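Local coordinates for protein predicted transcriptional regulator (Clostridium thermocellum, PDB 1XMA) that probably binds DNA as a dimeric, PadR-like transcriptional regulator with a winged-helix fold, at residues 33-47 / 72-86. Sequence-based numbering, arbitrary orientation. Where two conformers were deposited one is given.
Sequences ISSDVIRGYVDTIIL and YVIKETTLYSAFARL
Ile46 of helix 35-47 is a knob in a hole formed by Leu79, Ala82, Phe83 and Leu86 of helix 76-86. Its two branches divide the work: CD1 reaches Leu79 CD1 and Ala82 CB, at 3.6 Å from the latter, while CG2, anti to the backbone N, meets Leu86 CD1 at 3.7 Å and the Phe83 ring. Small Ala82 suits the place where the CA atoms of Asp43 and Ala82 come within 6.3 Å, and Val42 CG1 also packs on its methyl. Leu86 CD2 lies against Leu47 CD2 and Asp43 CB.

Aromatic packing dominates the other end. The broad, flat Tyr72 ring offers a face to Ile38 CG2, a CH-pi contact 3.9 Å from the ring centroid, and Ile33 CD1 touches Tyr72 CB.

The polar element is a salt bridge between buried Asp43 and partly exposed Arg85, long enough to reach the short acid. In one of two Arg85 conformers, NH1 donates to the syn lone pair of Asp43 OD2 at 3.0 Å, the planes nearly coplanar.

The helices cross at -63°, as parts of the probable winged-helix domain. Side chains of helix 57-67 touch Tyr72, Ile74 and Leu79, strand 92-96 meets Leu47, Phe83 and Leu86 through Ile92, and helix 112-135 packs on Tyr41, Thr44 and Leu47.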
loop_
_atom_site.group_PDB
_atom_site.type_symbol
_atom_site.label_atom_id
_atom_site.label_comp_id
_atom_site.label_asym_id
_atom_site.label_seq_id
_atom_site.Cartn_x
_atom_site.Cartn_y
_atom_site.Cartn_z
ATOM N N ILE B 33 -8.294 -6.022 -2.911
ATOM C CA ILE B 33 -7.582 -4.934 -2.319
ATOM C C ILE B 33 -6.179 -4.857 -2.940
ATOM O O ILE B 33 -5.800 -5.730 -3.734
ATOM C CB ILE B 33 -7.491 -5.156 -0.809
ATOM C CG1 ILE B 33 -6.568 -6.335 -0.513
ATOM C CG2 ILE B 33 -8.929 -5.379 -0.198
ATOM C CD1 ILE B 33 -6.643 -6.813 0.898
ATOM N N SER B 34 -5.414 -3.821 -2.574
ATOM C CA SER B 34 -4.050 -3.687 -3.036
ATOM C C SER B 34 -3.046 -4.684 -2.426
ATOM O O SER B 34 -2.716 -4.621 -1.238
ATOM C CB SER B 34 -3.560 -2.263 -2.830
ATOM O OG SER B 34 -2.182 -2.190 -3.105
ATOM N N SER B 35 -2.530 -5.574 -3.272
ATOM C CA SER B 35 -1.436 -6.478 -2.880
ATOM C C SER B 35 -0.173 -5.721 -2.405
ATOM O O SER B 35 0.495 -6.142 -1.484
ATOM C CB SER B 35 -1.091 -7.442 -4.028
ATOM O OG SER B 35 -0.329 -6.784 -5.036
ATOM N N ASP B 36 0.121 -4.594 -3.037
ATOM C CA ASP B 36 1.312 -3.785 -2.719
ATOM C C ASP B 36 1.253 -3.158 -1.338
ATOM O O ASP B 36 2.248 -3.169 -0.609
ATOM C CB ASP B 36 1.483 -2.673 -3.761
ATOM C CG ASP B 36 1.736 -3.211 -5.147
ATOM O OD1 ASP B 36 2.813 -3.813 -5.351
ATOM O OD2 ASP B 36 0.859 -3.032 -6.034
ATOM N N VAL B 37 0.098 -2.586 -0.991
ATOM C CA VAL B 37 -0.118 -2.012 0.352
ATOM C C VAL B 37 -0.117 -3.095 1.436
ATOM O O VAL B 37 0.625 -2.993 2.415
ATOM C CB VAL B 37 -1.416 -1.134 0.435
ATOM C CG1 VAL B 37 -1.526 -0.462 1.783
ATOM C CG2 VAL B 37 -1.437 -0.062 -0.679
ATOM N N ILE B 38 -0.924 -4.136 1.253
ATOM C CA ILE B 38 -0.961 -5.248 2.193
ATOM C C ILE B 38 0.418 -5.889 2.481
ATOM O O ILE B 38 0.692 -6.287 3.602
ATOM C CB ILE B 38 -2.025 -6.310 1.756
ATOM C CG1 ILE B 38 -3.426 -5.879 2.207
ATOM C CG2 ILE B 38 -1.685 -7.721 2.273
ATOM C CD1 ILE B 38 -3.605 -5.834 3.734
ATOM N N ARG B 39 1.283 -5.981 1.470
ATOM C CA ARG B 39 2.638 -6.482 1.687
ATOM C C ARG B 39 3.373 -5.626 2.718
ATOM O O ARG B 39 4.069 -6.148 3.578
ATOM C CB ARG B 39 3.430 -6.554 0.359
ATOM N N GLY B 40 3.209 -4.307 2.617
ATOM C CA GLY B 40 3.718 -3.384 3.619
ATOM C C GLY B 40 3.167 -3.537 5.035
ATOM O O GLY B 40 3.800 -3.077 5.991
ATOM N N TYR B 41 2.012 -4.188 5.192
ATOM C CA TYR B 41 1.334 -4.211 6.510
ATOM C C TYR B 41 1.116 -5.555 7.185
ATOM O O TYR B 41 0.599 -5.608 8.294
ATOM C CB TYR B 41 0.067 -3.340 6.487
ATOM C CG TYR B 41 0.488 -1.889 6.407
ATOM C CD1 TYR B 41 0.861 -1.187 7.561
ATOM C CD2 TYR B 41 0.591 -1.237 5.168
ATOM C CE1 TYR B 41 1.304 0.138 7.487
ATOM C CE2 TYR B 41 1.033 0.085 5.081
ATOM C CZ TYR B 41 1.380 0.767 6.240
ATOM O OH TYR B 41 1.797 2.064 6.154
ATOM N N VAL B 42 1.561 -6.624 6.528
ATOM C CA VAL B 42 1.439 -7.988 7.030
ATOM C C VAL B 42 1.905 -8.076 8.472
ATOM O O VAL B 42 1.130 -8.482 9.368
ATOM C CB VAL B 42 2.200 -9.029 6.050
ATOM C CG1 VAL B 42 2.674 -10.303 6.758
ATOM C CG2 VAL B 42 1.321 -9.392 4.907
ATOM N N ASP B 43 3.154 -7.671 8.713
ATOM C CA ASP B 43 3.754 -7.738 10.061
ATOM C C ASP B 43 2.979 -6.928 11.083
ATOM O O ASP B 43 2.771 -7.380 12.223
ATOM C CB ASP B 43 5.202 -7.279 10.033
ATOM C CG ASP B 43 6.088 -8.203 9.202
ATOM O OD1 ASP B 43 5.577 -9.150 8.590
ATOM O OD2 ASP B 43 7.301 -7.979 9.152
ATOM N N THR B 44 2.573 -5.727 10.678
ATOM C CA THR B 44 1.806 -4.822 11.532
ATOM C C THR B 44 0.433 -5.422 11.886
ATOM O O THR B 44 -0.000 -5.314 13.018
ATOM C CB THR B 44 1.636 -3.450 10.838
ATOM O OG1 THR B 44 2.930 -2.961 10.450
ATOM C CG2 THR B 44 0.921 -2.429 11.762
ATOM N N ILE B 45 -0.225 -6.057 10.906
ATOM C CA ILE B 45 -1.479 -6.797 11.127
ATOM C C ILE B 45 -1.318 -7.993 12.109
ATOM O O ILE B 45 -2.164 -8.226 12.947
ATOM C CB ILE B 45 -2.088 -7.285 9.746
ATOM C CG1 ILE B 45 -2.566 -6.088 8.906
ATOM C CG2 ILE B 45 -3.167 -8.363 9.957
ATOM C CD1 ILE B 45 -3.123 -6.439 7.510
ATOM N N ILE B 46 -0.230 -8.745 11.984
ATOM C CA ILE B 46 0.073 -9.850 12.901
ATOM C C ILE B 46 0.393 -9.353 14.299
ATOM O O ILE B 46 -0.075 -9.931 15.277
ATOM C CB ILE B 46 1.230 -10.749 12.393
ATOM C CG1 ILE B 46 0.766 -11.561 11.170
ATOM C CG2 ILE B 46 1.716 -11.689 13.527
ATOM C CD1 ILE B 46 1.888 -12.010 10.246
ATOM N N LEU B 47 1.162 -8.268 14.384
ATOM C CA LEU B 47 1.454 -7.606 15.653
ATOM C C LEU B 47 0.198 -7.069 16.329
ATOM O O LEU B 47 0.040 -7.159 17.560
ATOM C CB LEU B 47 2.460 -6.470 15.433
ATOM C CG LEU B 47 3.877 -6.895 15.026
ATOM C CD1 LEU B 47 4.718 -5.677 14.764
ATOM C CD2 LEU B 47 4.537 -7.822 16.091
ATOM N N TYR B 72 -9.396 -10.206 3.129
ATOM C CA TYR B 72 -7.997 -10.599 3.105
ATOM C C TYR B 72 -7.797 -11.956 3.753
ATOM O O TYR B 72 -8.026 -12.137 4.953
ATOM C CB TYR B 72 -7.098 -9.491 3.688
ATOM C CG TYR B 72 -5.618 -9.821 3.782
ATOM C CD1 TYR B 72 -4.949 -10.470 2.735
ATOM C CD2 TYR B 72 -4.881 -9.464 4.922
ATOM C CE1 TYR B 72 -3.583 -10.786 2.826
ATOM C CE2 TYR B 72 -3.519 -9.769 5.026
ATOM C CZ TYR B 72 -2.881 -10.433 3.982
ATOM O OH TYR B 72 -1.539 -10.723 4.089
ATOM N N VAL B 73 -7.413 -12.922 2.919
ATOM C CA VAL B 73 -7.000 -14.218 3.392
ATOM C C VAL B 73 -5.498 -14.347 3.162
ATOM O O VAL B 73 -5.011 -14.166 2.051
ATOM C CB VAL B 73 -7.850 -15.403 2.772
ATOM C CG1 VAL B 73 -9.352 -15.040 2.726
ATOM C CG2 VAL B 73 -7.375 -15.782 1.372
ATOM N N ILE B 74 -4.761 -14.614 4.227
ATOM C CA ILE B 74 -3.312 -14.678 4.138
ATOM C C ILE B 74 -2.841 -16.096 3.766
ATOM O O ILE B 74 -3.399 -17.084 4.259
ATOM C CB ILE B 74 -2.637 -14.136 5.445
ATOM C CG1 ILE B 74 -1.118 -13.993 5.265
ATOM C CG2 ILE B 74 -3.024 -14.983 6.680
ATOM C CD1 ILE B 74 -0.438 -13.210 6.370
ATOM N N LYS B 75 -1.846 -16.173 2.867
ATOM C CA LYS B 75 -1.165 -17.428 2.478
ATOM C C LYS B 75 -0.354 -17.960 3.658
ATOM O O LYS B 75 0.256 -17.169 4.399
ATOM C CB LYS B 75 -0.189 -17.159 1.322
ATOM C CG LYS B 75 -0.729 -17.322 -0.095
ATOM C CD LYS B 75 0.121 -16.556 -1.170
ATOM C CE LYS B 75 1.651 -16.770 -1.038
ATOM N NZ LYS B 75 2.119 -18.161 -1.395
ATOM N N GLU B 76 -0.319 -19.285 3.819
ATOM C CA GLU B 76 0.552 -19.927 4.822
ATOM C C GLU B 76 2.026 -19.532 4.721
ATOM O O GLU B 76 2.651 -19.272 5.738
ATOM C CB GLU B 76 0.416 -21.461 4.812
ATOM C CG GLU B 76 -0.706 -22.000 5.710
ATOM C CD GLU B 76 -0.596 -23.515 5.976
ATOM O OE1 GLU B 76 -0.163 -24.277 5.069
ATOM O OE2 GLU B 76 -0.953 -23.942 7.099
ATOM N N THR B 77 2.579 -19.501 3.503
ATOM C CA THR B 77 3.984 -19.116 3.294
ATOM C C THR B 77 4.239 -17.665 3.700
ATOM O O THR B 77 5.245 -17.367 4.346
ATOM C CB THR B 77 4.474 -19.341 1.834
ATOM O OG1 THR B 77 3.675 -18.583 0.925
ATOM C CG2 THR B 77 4.434 -20.840 1.452
ATOM N N THR B 78 3.319 -16.776 3.326
ATOM C CA THR B 78 3.334 -15.375 3.791
ATOM C C THR B 78 3.309 -15.258 5.311
ATOM O O THR B 78 4.098 -14.521 5.898
ATOM C CB THR B 78 2.156 -14.579 3.208
ATOM O OG1 THR B 78 2.114 -14.777 1.784
ATOM C CG2 THR B 78 2.311 -13.091 3.517
ATOM N N LEU B 79 2.416 -16.016 5.942
ATOM C CA LEU B 79 2.252 -15.959 7.386
ATOM C C LEU B 79 3.479 -16.498 8.111
ATOM O O LEU B 79 4.013 -15.849 9.027
ATOM C CB LEU B 79 0.980 -16.711 7.812
ATOM C CG LEU B 79 0.580 -16.723 9.301
ATOM C CD1 LEU B 79 0.427 -15.316 9.855
ATOM C CD2 LEU B 79 -0.703 -17.531 9.513
ATOM N N TYR B 80 3.943 -17.677 7.700
ATOM C CA TYR B 80 5.025 -18.338 8.430
ATOM C C TYR B 80 6.423 -17.754 8.193
ATOM O O TYR B 80 7.284 -17.839 9.079
ATOM C CB TYR B 80 4.954 -19.865 8.299
ATOM C CG TYR B 80 3.727 -20.428 9.029
ATOM C CD1 TYR B 80 2.511 -20.608 8.360
ATOM C CD2 TYR B 80 3.777 -20.741 10.393
ATOM C CE1 TYR B 80 1.381 -21.105 9.020
ATOM C CE2 TYR B 80 2.652 -21.238 11.063
ATOM C CZ TYR B 80 1.461 -21.421 10.373
ATOM O OH TYR B 80 0.338 -21.916 11.042
ATOM N N SER B 81 6.647 -17.107 7.053
ATOM C CA SER B 81 7.888 -16.312 6.932
ATOM C C SER B 81 7.822 -14.975 7.682
ATOM O O SER B 81 8.858 -14.406 8.051
ATOM C CB SER B 81 8.324 -16.124 5.472
ATOM O OG SER B 81 7.292 -15.578 4.708
ATOM N N ALA B 82 6.602 -14.481 7.921
ATOM C CA ALA B 82 6.408 -13.274 8.734
ATOM C C ALA B 82 6.747 -13.523 10.211
ATOM O O ALA B 82 7.447 -12.715 10.839
ATOM C CB ALA B 82 4.989 -12.729 8.567
ATOM N N PHE B 83 6.262 -14.638 10.765
ATOM C CA PHE B 83 6.628 -15.049 12.132
ATOM C C PHE B 83 8.143 -15.117 12.293
ATOM O O PHE B 83 8.706 -14.595 13.275
ATOM C CB PHE B 83 6.063 -16.431 12.458
ATOM C CG PHE B 83 4.588 -16.455 12.718
ATOM C CD1 PHE B 83 3.809 -17.522 12.231
ATOM C CD2 PHE B 83 3.961 -15.437 13.466
ATOM C CE1 PHE B 83 2.411 -17.579 12.473
ATOM C CE2 PHE B 83 2.561 -15.476 13.722
ATOM C CZ PHE B 83 1.787 -16.556 13.226
ATOM N N ALA B 84 8.787 -15.771 11.315
ATOM C CA ALA B 84 10.232 -15.965 11.310
ATOM C C ALA B 84 10.948 -14.615 11.369
ATOM O O ALA B 84 11.769 -14.399 12.254
ATOM C CB ALA B 84 10.668 -16.794 10.071
ATOM N N ARG B 85 10.598 -13.717 10.431
ATOM C CA ARG B 85 11.083 -12.322 10.385
ATOM C C ARG B 85 10.770 -11.530 11.649
ATOM O O ARG B 85 11.631 -10.826 12.160
ATOM C CB ARG B 85 10.487 -11.593 9.166
ATOM C CG ARG B 85 10.803 -10.079 9.086
ATOM C CD ARG B 85 9.843 -9.342 8.145
ATOM N NE ARG B 85 9.622 -10.116 6.939
ATOM C CZ ARG B 85 8.455 -10.558 6.512
ATOM N NH1 ARG B 85 7.345 -10.273 7.166
ATOM N NH2 ARG B 85 8.406 -11.284 5.401
ATOM N N LEU B 86 9.536 -11.634 12.140
ATOM C CA LEU B 86 9.138 -10.921 13.363
ATOM C C LEU B 86 9.959 -11.365 14.578
ATOM O O LEU B 86 10.332 -10.536 15.422
ATOM C CB LEU B 86 7.640 -11.088 13.633
ATOM C CG LEU B 86 6.634 -10.309 12.776
ATOM C CD1 LEU B 86 5.228 -10.768 13.114
ATOM C CD2 LEU B 86 6.758 -8.809 12.984
#